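Side-chain contacts in enoyl-CoA hydratase (Thermus thermophilus, PDB 1WZ8), which probably catalyses, as a hexameric crotonase-family lyase, the reversible addition of water to the double bond of 2-enoyl-CoA thioesters: residues A33-P36 and A37-R40; A43-W46 and R47-A51; E178-R182 and L183-A187. All coordinates share one frame; numbering follows the deposited sequence.

Contact 1 (A33-P36 and A37-R40); sequences AMPP and ALHR
Pro-35 and His-39 meet through the backbone: His-39 N donates to Pro-35 O over 3.1 Å, and the N-H...O angle of 171° shows a nearly straight bond. The next bond along, Arg-40 N to Pro-36 O at 3.1 Å, completes the first pair of i to i+4 bonds of helix 36-49, whose N-cap is Pro-35. The apolar contacts gather round Leu-38. Pro-35 CD rests 3.8 Å from Leu-38 CB, while Met-34 CG lies 4.1 Å from Leu-38 CD2, the two side chains crossing at about a right angle. A Met-aromatic contact follows: Met-34 SD approaches the edge of the His-39 ring, 4.2 Å from His-39 CD2, and the line from sulfur to centroid is 80° off the ring normal. Arg-40 bends at chi3 (47°), so that Pro-36 O lies 3.9 Å above one face of its guanidinium, toward the rim. Glu-92 of helix 83-102 takes the polar ends, its OE1 bonding His-39 ND1 and its OE2 forming a salt bridge with Arg-40 NH1. Two residues without an N-H thus supply the carbonyls of the opening turn, and its polar side chains tie the helix to helix 83-102.

Contact 2 (A43-W46 and R47-A51); sequences ARVW and RDLEA
Arg-47 folds back over Arg-44, starting at the backbone, where Arg-47 N donates to Arg-44 O over 3.2 Å with the donor standing 47° out of the carbonyl plane. Arg-47 CB lies 3.6 Å from that same oxygen. The chain then bends at chi3 (-118°), which returns the guanidinium toward the preceding turn. There CZ comes within 3.7 Å of Arg-44 CB, which sits over one face of the group. NH2 reaches Arg-44 CG at 3.2 Å and has a long, weak ion pair with Asp-95 of helix 83-102. NH1 ends 3.2 Å from Arg-44 NE, two donors of like charge, the guanidinium planes turned 62° apart. With an alanine at this position, Asp-95 would probably lose its distant cationic mate and the stem of Arg-44 the flat group packed against it. All this occurs on the helix of a beta-alpha-beta unit, 36-49 between strands 21-26 and 57-62. Toward the sheet, Trp-46 and Leu-49 run side by side, CE3 to CD1 at 3.7 Å, and Val-45 CG2 touches Leu-49 CG at 3.8 Å. Trp-46 packs on Val-58 and Leu-60 and meets the Phe-103 ring edge-to-face, whereas Leu-49 leans on Leu-22 and Ile-24. Near the Arg-47 backbone, a water donates to Ala-43 O at 2.8 Å and weakly accepts from Arg-47 N.

Contact 3 (E178-R182 and L183-A187); sequences EEAER and LGLVA
Ala-180 O is the acceptor on which the end of helix 177-183 turns: Leu-185 N donates to it at 2.9 Å with an N-H...O angle of 143°, and Gly-184 N adds a weak bond at 3.1 Å. Gly-184 N divides itself, giving a second weak bond to Glu-181 O, also at 3.1 Å. The 6→1 and 5→2 bonds, with Gly-184 at a phi of 99° as C-prime residue, define a Schellman motif. One step earlier, Leu-183 N still makes a regular helical bond to Glu-179 O at 3.0 Å. Ala-180 CB packs against Leu-185 CD2 (4.0 Å) and Val-186 CG2 (4.1 Å), and Leu-185 continues onto Leu-159 and Val-160. With CG anti to the backbone N (chi1 -175°), Glu-181 CG lies 3.6 Å from Ala-187 O, and the bend at chi2 then turns the carboxylate. Lys-164 of the third subunit serves both residues, in a salt bridge with Glu-181 OE1 and a hydrogen bond to Ala-187 O. Glu-179 OE1, in turn, accepts from Thr-176 N. Val-186 O, by contrast, is buried here with no polar partner in the model. The helix end is therefore closed largely by its own backbone, while the interface lysine joins the last turn and the outgoing chain across subunits.

Contacts 1 and 2 share helix 36-49, at its start and toward its end, their centres about 16 Å apart; contact 3 lies on the opposite side of the chain's centre, about 27 and 29 Å from them between centres. Each has a buried side (Leu-38 and His-39; Trp-46 and Leu-49; Ala-180 and Leu-185) and an outer one (Ala-37; Arg-44 and Glu-50; Arg-182). Contact 1 combines a proline-rich helix start with polar ends held within the chain, untouched by other subunits. Contact 2 separates an apolar face toward the sheet from two arginines, its last residues packing on Arg-47 of the second subunit. Contact 3 relies on backbone capping, reaching the third subunit by salt bridge, hydrogen bond and packing.

Contact 1 (A33-P36 and A37-R40)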
ATOM      1  N   ALA A  33     -12.560  24.996  24.355  1.00 17.06           N
ATOM      2  CA  ALA A  33     -12.272  23.611  24.714  1.00 17.90           C
ATOM      3  C   ALA A  33     -13.583  22.931  24.342  1.00 18.30           C
ATOM      4  O   ALA A  33     -14.657  23.488  24.566  1.00 18.75           O
ATOM      5  CB  ALA A  33     -12.005  23.486  26.208  1.00 20.06           C
ATOM      6  N   MET A  34     -13.501  21.737  23.772  1.00 16.59           N
ATOM      7  CA  MET A  34     -14.699  21.047  23.321  1.00 15.86           C
ATOM      8  C   MET A  34     -15.413  20.125  24.294  1.00 16.55           C
ATOM      9  O   MET A  34     -14.872  19.099  24.695  1.00 17.51           O
ATOM     10  CB  MET A  34     -14.381  20.235  22.068  1.00 13.57           C
ATOM     11  CG  MET A  34     -13.739  21.012  20.940  1.00 14.27           C
ATOM     12  SD  MET A  34     -13.269  19.841  19.651  1.00 16.50           S
ATOM     13  CE  MET A  34     -12.453  20.926  18.464  1.00 14.57           C
ATOM     14  N   PRO A  35     -16.641  20.489  24.697  1.00 17.69           N
ATOM     15  CA  PRO A  35     -17.389  19.624  25.616  1.00 17.36           C
ATOM     16  C   PRO A  35     -17.867  18.454  24.749  1.00 16.43           C
ATOM     17  O   PRO A  35     -17.785  18.518  23.523  1.00 15.32           O
ATOM     18  CB  PRO A  35     -18.552  20.508  26.056  1.00 17.70           C
ATOM     19  CG  PRO A  35     -17.995  21.897  25.935  1.00 20.16           C
ATOM     20  CD  PRO A  35     -17.258  21.823  24.619  1.00 17.92           C
ATOM     21  N   PRO A  36     -18.373  17.377  25.366  1.00 16.60           N
ATOM     22  CA  PRO A  36     -18.851  16.221  24.603  1.00 15.37           C
ATOM     23  C   PRO A  36     -19.751  16.573  23.413  1.00 16.96           C
ATOM     24  O   PRO A  36     -19.543  16.086  22.300  1.00 14.64           O
ATOM     25  CB  PRO A  36     -19.590  15.399  25.657  1.00 15.93           C
ATOM     26  CG  PRO A  36     -18.784  15.649  26.883  1.00 15.58           C
ATOM     27  CD  PRO A  36     -18.508  17.143  26.815  1.00 16.30           C
ATOM     28  N   ALA A  37     -20.743  17.428  23.647  1.00 16.85           N
ATOM     29  CA  ALA A  37     -21.678  17.814  22.594  1.00 17.61           C
ATOM     30  C   ALA A  37     -21.028  18.496  21.398  1.00 17.71           C
ATOM     31  O   ALA A  37     -21.391  18.220  20.252  1.00 18.70           O
ATOM     32  CB  ALA A  37     -22.773  18.708  23.169  1.00 18.89           C
ATOM     33  N   LEU A  38     -20.077  19.389  21.657  1.00 16.18           N
ATOM     34  CA  LEU A  38     -19.410  20.102  20.574  1.00 15.51           C
ATOM     35  C   LEU A  38     -18.505  19.181  19.767  1.00 15.44           C
ATOM     36  O   LEU A  38     -18.463  19.259  18.541  1.00 16.42           O
ATOM     37  CB  LEU A  38     -18.597  21.277  21.119  1.00 15.12           C
ATOM     38  CG  LEU A  38     -17.917  22.136  20.045  1.00 15.45           C
ATOM     39  CD1 LEU A  38     -18.962  22.727  19.105  1.00 15.61           C
ATOM     40  CD2 LEU A  38     -17.120  23.235  20.711  1.00 13.63           C
ATOM     41  N   HIS A  39     -17.779  18.307  20.450  1.00 15.25           N
ATOM     42  CA  HIS A  39     -16.902  17.378  19.753  1.00 15.05           C
ATOM     43  C   HIS A  39     -17.716  16.515  18.788  1.00 15.64           C
ATOM     44  O   HIS A  39     -17.346  16.344  17.624  1.00 14.73           O
ATOM     45  CB  HIS A  39     -16.153  16.503  20.761  1.00 14.24           C
ATOM     46  CG  HIS A  39     -15.182  15.556  20.129  1.00 14.89           C
ATOM     47  ND1 HIS A  39     -15.495  14.241  19.859  1.00 15.58           N
ATOM     48  CD2 HIS A  39     -13.916  15.741  19.690  1.00 15.19           C
ATOM     49  CE1 HIS A  39     -14.461  13.656  19.280  1.00 15.88           C
ATOM     50  NE2 HIS A  39     -13.488  14.544  19.167  1.00 16.34           N
ATOM     51  N   ARG A  40     -18.834  15.977  19.265  1.00 15.05           N
ATOM     52  CA  ARG A  40     -19.678  15.154  18.414  1.00 15.36           C
ATOM     53  C   ARG A  40     -20.285  15.977  17.278  1.00 16.28           C
ATOM     54  O   ARG A  40     -20.414  15.495  16.151  1.00 16.85           O
ATOM     55  CB  ARG A  40     -20.790  14.501  19.232  1.00 17.62           C
ATOM     56  CG  ARG A  40     -21.832  13.814  18.362  1.00 21.35           C
ATOM     57  CD  ARG A  40     -22.659  12.815  19.145  1.00 27.24           C
ATOM     58  NE  ARG A  40     -23.120  13.401  20.400  1.00 33.75           N
ATOM     59  CZ  ARG A  40     -22.509  13.225  21.567  1.00 36.55           C
ATOM     60  NH1 ARG A  40     -21.403  12.489  21.619  1.00 38.71           N
ATOM     61  NH2 ARG A  40     -23.022  13.750  22.675  1.00 37.72           N
TER

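Contact 2 (A43-W46 and R47-A51)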
ATOM      1  N   ALA A  43     -17.825  16.630  14.568  1.00 16.35           N
ATOM      2  CA  ALA A  43     -17.495  15.391  13.876  1.00 17.77           C
ATOM      3  C   ALA A  43     -18.602  14.899  12.953  1.00 19.12           C
ATOM      4  O   ALA A  43     -18.330  14.312  11.908  1.00 18.19           O
ATOM      5  CB  ALA A  43     -17.157  14.314  14.894  1.00 20.43           C
ATOM      6  N   ARG A  44     -19.849  15.151  13.336  1.00 19.99           N
ATOM      7  CA  ARG A  44     -20.985  14.681  12.556  1.00 19.75           C
ATOM      8  C   ARG A  44     -21.620  15.671  11.587  1.00 18.02           C
ATOM      9  O   ARG A  44     -22.312  15.257  10.662  1.00 16.04           O
ATOM     10  CB  ARG A  44     -22.071  14.155  13.499  1.00 22.91           C
ATOM     11  CG  ARG A  44     -21.556  13.170  14.527  1.00 26.73           C
ATOM     12  CD  ARG A  44     -22.641  12.716  15.488  1.00 31.46           C
ATOM     13  NE  ARG A  44     -23.434  11.615  14.946  1.00 37.63           N
ATOM     14  CZ  ARG A  44     -23.851  10.578  15.668  1.00 38.52           C
ATOM     15  NH1 ARG A  44     -23.554  10.504  16.959  1.00 40.56           N
ATOM     16  NH2 ARG A  44     -24.546   9.604  15.099  1.00 41.45           N
ATOM     17  N   VAL A  45     -21.393  16.965  11.784  1.00 17.33           N
ATOM     18  CA  VAL A  45     -21.990  17.978  10.918  1.00 15.91           C
ATOM     19  C   VAL A  45     -21.678  17.779   9.431  1.00 17.33           C
ATOM     20  O   VAL A  45     -22.496  18.100   8.568  1.00 17.24           O
ATOM     21  CB  VAL A  45     -21.549  19.404  11.353  1.00 15.99           C
ATOM     22  CG1 VAL A  45     -20.048  19.571  11.159  1.00 12.68           C
ATOM     23  CG2 VAL A  45     -22.328  20.462  10.573  1.00 15.80           C
ATOM     24  N   TRP A  46     -20.508  17.226   9.132  1.00 17.91           N
ATOM     25  CA  TRP A  46     -20.105  17.017   7.745  1.00 16.99           C
ATOM     26  C   TRP A  46     -21.071  16.158   6.935  1.00 18.86           C
ATOM     27  O   TRP A  46     -21.259  16.393   5.745  1.00 18.66           O
ATOM     28  CB  TRP A  46     -18.686  16.441   7.701  1.00 16.13           C
ATOM     29  CG  TRP A  46     -17.716  17.332   8.420  1.00 14.65           C
ATOM     30  CD1 TRP A  46     -17.285  17.200   9.711  1.00 15.33           C
ATOM     31  CD2 TRP A  46     -17.175  18.568   7.942  1.00 14.51           C
ATOM     32  NE1 TRP A  46     -16.519  18.283  10.070  1.00 16.10           N
ATOM     33  CE2 TRP A  46     -16.435  19.139   9.002  1.00 15.28           C
ATOM     34  CE3 TRP A  46     -17.248  19.254   6.722  1.00 14.83           C
ATOM     35  CZ2 TRP A  46     -15.774  20.366   8.880  1.00 14.33           C
ATOM     36  CZ3 TRP A  46     -16.591  20.476   6.600  1.00 13.80           C
ATOM     37  CH2 TRP A  46     -15.865  21.018   7.674  1.00 13.15           C
ATOM     38  N   ARG A  47     -21.691  15.171   7.571  1.00 21.26           N
ATOM     39  CA  ARG A  47     -22.645  14.314   6.868  1.00 24.79           C
ATOM     40  C   ARG A  47     -23.850  15.111   6.384  1.00 24.86           C
ATOM     41  O   ARG A  47     -24.291  14.958   5.247  1.00 25.09           O
ATOM     42  CB  ARG A  47     -23.119  13.182   7.780  1.00 27.68           C
ATOM     43  CG  ARG A  47     -22.127  12.044   7.910  1.00 32.53           C
ATOM     44  CD  ARG A  47     -22.495  11.140   9.065  1.00 35.11           C
ATOM     45  NE  ARG A  47     -21.441  11.127  10.072  1.00 37.57           N
ATOM     46  CZ  ARG A  47     -21.661  11.149  11.380  1.00 38.74           C
ATOM     47  NH1 ARG A  47     -22.902  11.186  11.842  1.00 38.66           N
ATOM     48  NH2 ARG A  47     -20.638  11.139  12.227  1.00 39.93           N
ATOM     49  N   ASP A  48     -24.378  15.967   7.251  1.00 25.69           N
ATOM     50  CA  ASP A  48     -25.531  16.777   6.890  1.00 26.65           C
ATOM     51  C   ASP A  48     -25.179  17.921   5.942  1.00 27.01           C
ATOM     52  O   ASP A  48     -26.033  18.390   5.188  1.00 26.90           O
ATOM     53  CB  ASP A  48     -26.202  17.331   8.149  1.00 27.69           C
ATOM     54  CG  ASP A  48     -26.751  16.238   9.044  1.00 29.79           C
ATOM     55  OD1 ASP A  48     -27.293  15.248   8.508  1.00 30.87           O
ATOM     56  OD2 ASP A  48     -26.654  16.368  10.281  1.00 29.64           O
ATOM     57  N   LEU A  49     -23.927  18.367   5.968  1.00 25.72           N
ATOM     58  CA  LEU A  49     -23.516  19.459   5.096  1.00 27.13           C
ATOM     59  C   LEU A  49     -23.607  19.070   3.628  1.00 28.14           C
ATOM     60  O   LEU A  49     -23.800  19.922   2.762  1.00 28.28           O
ATOM     61  CB  LEU A  49     -22.088  19.905   5.422  1.00 26.68           C
ATOM     62  CG  LEU A  49     -21.901  20.624   6.758  1.00 26.86           C
ATOM     63  CD1 LEU A  49     -20.453  21.065   6.904  1.00 26.90           C
ATOM     64  CD2 LEU A  49     -22.838  21.827   6.823  1.00 26.24           C
ATOM     65  N   GLU A  50     -23.466  17.780   3.352  1.00 30.05           N
ATOM     66  CA  GLU A  50     -23.535  17.288   1.982  1.00 33.30           C
ATOM     67  C   GLU A  50     -24.904  17.578   1.382  1.00 33.20           C
ATOM     68  O   GLU A  50     -25.052  17.656   0.164  1.00 33.88           O
ATOM     69  CB  GLU A  50     -23.266  15.782   1.947  1.00 36.12           C
ATOM     70  CG  GLU A  50     -21.848  15.400   2.334  1.00 40.31           C
ATOM     71  CD  GLU A  50     -21.626  13.899   2.357  1.00 42.93           C
ATOM     72  OE1 GLU A  50     -22.227  13.214   3.214  1.00 45.90           O
ATOM     73  OE2 GLU A  50     -20.850  13.400   1.513  1.00 44.43           O
ATOM     74  N   ALA A  51     -25.902  17.744   2.246  1.00 33.19           N
ATOM     75  CA  ALA A  51     -27.260  18.015   1.790  1.00 32.78           C
ATOM     76  C   ALA A  51     -27.490  19.482   1.446  1.00 32.18           C
ATOM     77  O   ALA A  51     -28.327  19.799   0.606  1.00 32.45           O
ATOM     78  CB  ALA A  51     -28.262  17.567   2.849  1.00 33.45           C
TER
HETATM   79  O   HOH W   1     -19.647  13.509   9.565  1.00 24.76           O

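Contact 3 (E178-R182 and L183-A187)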
ATOM      1  N   GLU A 178       4.243  30.762  12.367  1.00 14.01           N
ATOM      2  CA  GLU A 178       5.328  31.081  11.447  1.00 14.55           C
ATOM      3  C   GLU A 178       6.216  29.868  11.199  1.00 13.13           C
ATOM      4  O   GLU A 178       6.566  29.566  10.057  1.00 12.73           O
ATOM      5  CB  GLU A 178       6.172  32.218  12.012  1.00 18.37           C
ATOM      6  CG  GLU A 178       7.177  32.778  11.031  1.00 23.27           C
ATOM      7  CD  GLU A 178       8.092  33.796  11.678  1.00 27.78           C
ATOM      8  OE1 GLU A 178       8.901  33.394  12.539  1.00 31.89           O
ATOM      9  OE2 GLU A 178       7.996  34.992  11.335  1.00 30.43           O
ATOM     10  N   GLU A 179       6.597  29.182  12.268  1.00 12.28           N
ATOM     11  CA  GLU A 179       7.427  27.989  12.135  1.00 12.54           C
ATOM     12  C   GLU A 179       6.640  26.896  11.411  1.00 11.00           C
ATOM     13  O   GLU A 179       7.179  26.193  10.565  1.00 10.44           O
ATOM     14  CB  GLU A 179       7.866  27.480  13.518  1.00 12.69           C
ATOM     15  CG  GLU A 179       8.571  28.535  14.364  1.00 19.13           C
ATOM     16  CD  GLU A 179       8.947  28.040  15.748  1.00 23.51           C
ATOM     17  OE1 GLU A 179       8.083  27.446  16.431  1.00 21.80           O
ATOM     18  OE2 GLU A 179      10.107  28.256  16.159  1.00 28.03           O
ATOM     19  N   ALA A 180       5.361  26.759  11.737  1.00 12.65           N
ATOM     20  CA  ALA A 180       4.543  25.729  11.102  1.00 13.35           C
ATOM     21  C   ALA A 180       4.471  25.893   9.584  1.00 13.36           C
ATOM     22  O   ALA A 180       4.511  24.904   8.852  1.00 14.34           O
ATOM     23  CB  ALA A 180       3.140  25.720  11.707  1.00 12.77           C
ATOM     24  N   GLU A 181       4.368  27.131   9.103  1.00 10.76           N
ATOM     25  CA  GLU A 181       4.310  27.364   7.658  1.00 11.68           C
ATOM     26  C   GLU A 181       5.651  27.028   7.006  1.00 11.78           C
ATOM     27  O   GLU A 181       5.705  26.451   5.912  1.00  9.72           O
ATOM     28  CB  GLU A 181       3.938  28.827   7.363  1.00 14.14           C
ATOM     29  CG  GLU A 181       3.743  29.140   5.870  1.00 14.88           C
ATOM     30  CD  GLU A 181       5.044  29.417   5.133  1.00 19.72           C
ATOM     31  OE1 GLU A 181       5.082  29.225   3.895  1.00 19.66           O
ATOM     32  OE2 GLU A 181       6.025  29.844   5.776  1.00 18.74           O
ATOM     33  N   ARG A 182       6.735  27.379   7.689  1.00 12.86           N
ATOM     34  CA  ARG A 182       8.082  27.119   7.187  1.00 13.58           C
ATOM     35  C   ARG A 182       8.322  25.617   7.043  1.00 12.93           C
ATOM     36  O   ARG A 182       9.002  25.176   6.113  1.00 13.55           O
ATOM     37  CB  ARG A 182       9.108  27.734   8.143  1.00 18.29           C
ATOM     38  CG  ARG A 182      10.528  27.818   7.608  1.00 24.11           C
ATOM     39  CD  ARG A 182      11.316  28.802   8.459  1.00 31.03           C
ATOM     40  NE  ARG A 182      10.573  30.053   8.599  1.00 35.75           N
ATOM     41  CZ  ARG A 182      10.923  31.059   9.395  1.00 37.57           C
ATOM     42  NH1 ARG A 182      12.018  30.976  10.140  1.00 38.68           N
ATOM     43  NH2 ARG A 182      10.171  32.152   9.446  1.00 38.22           N
ATOM     44  N   LEU A 183       7.759  24.837   7.963  1.00 11.50           N
ATOM     45  CA  LEU A 183       7.903  23.383   7.930  1.00 11.44           C
ATOM     46  C   LEU A 183       6.979  22.739   6.902  1.00 11.75           C
ATOM     47  O   LEU A 183       7.226  21.616   6.461  1.00 12.23           O
ATOM     48  CB  LEU A 183       7.596  22.774   9.305  1.00 12.43           C
ATOM     49  CG  LEU A 183       8.506  23.090  10.495  1.00 12.63           C
ATOM     50  CD1 LEU A 183       8.007  22.333  11.725  1.00 14.64           C
ATOM     51  CD2 LEU A 183       9.944  22.683  10.169  1.00 12.38           C
ATOM     52  N   GLY A 184       5.911  23.440   6.539  1.00 11.38           N
ATOM     53  CA  GLY A 184       4.964  22.900   5.572  1.00 10.66           C
ATOM     54  C   GLY A 184       3.731  22.287   6.220  1.00 11.39           C
ATOM     55  O   GLY A 184       2.937  21.617   5.558  1.00  9.81           O
ATOM     56  N   LEU A 185       3.556  22.522   7.517  1.00 10.01           N
ATOM     57  CA  LEU A 185       2.401  21.981   8.233  1.00  9.85           C
ATOM     58  C   LEU A 185       1.121  22.688   7.793  1.00 10.11           C
ATOM     59  O   LEU A 185       0.056  22.073   7.716  1.00  8.59           O
ATOM     60  CB  LEU A 185       2.572  22.156   9.741  1.00 10.71           C
ATOM     61  CG  LEU A 185       1.504  21.467  10.599  1.00  9.70           C
ATOM     62  CD1 LEU A 185       1.757  19.963  10.609  1.00 13.05           C
ATOM     63  CD2 LEU A 185       1.546  22.013  12.021  1.00 11.52           C
ATOM     64  N   VAL A 186       1.231  23.987   7.520  1.00  9.88           N
ATOM     65  CA  VAL A 186       0.096  24.788   7.077  1.00 10.05           C
ATOM     66  C   VAL A 186       0.500  25.617   5.865  1.00 11.07           C
ATOM     67  O   VAL A 186       1.689  25.849   5.638  1.00 12.37           O
ATOM     68  CB  VAL A 186      -0.402  25.733   8.190  1.00 10.06           C
ATOM     69  CG1 VAL A 186      -0.875  24.915   9.384  1.00  8.13           C
ATOM     70  CG2 VAL A 186       0.712  26.694   8.603  1.00 10.71           C
ATOM     71  N   ALA A 187      -0.489  26.084   5.109  1.00 11.04           N
ATOM     72  CA  ALA A 187      -0.229  26.849   3.890  1.00 11.21           C
ATOM     73  C   ALA A 187       0.246  28.284   4.065  1.00 12.93           C
ATOM     74  O   ALA A 187       1.184  28.722   3.386  1.00 13.17           O
ATOM     75  CB  ALA A 187      -1.474  26.838   3.001  1.00 12.26           C
TER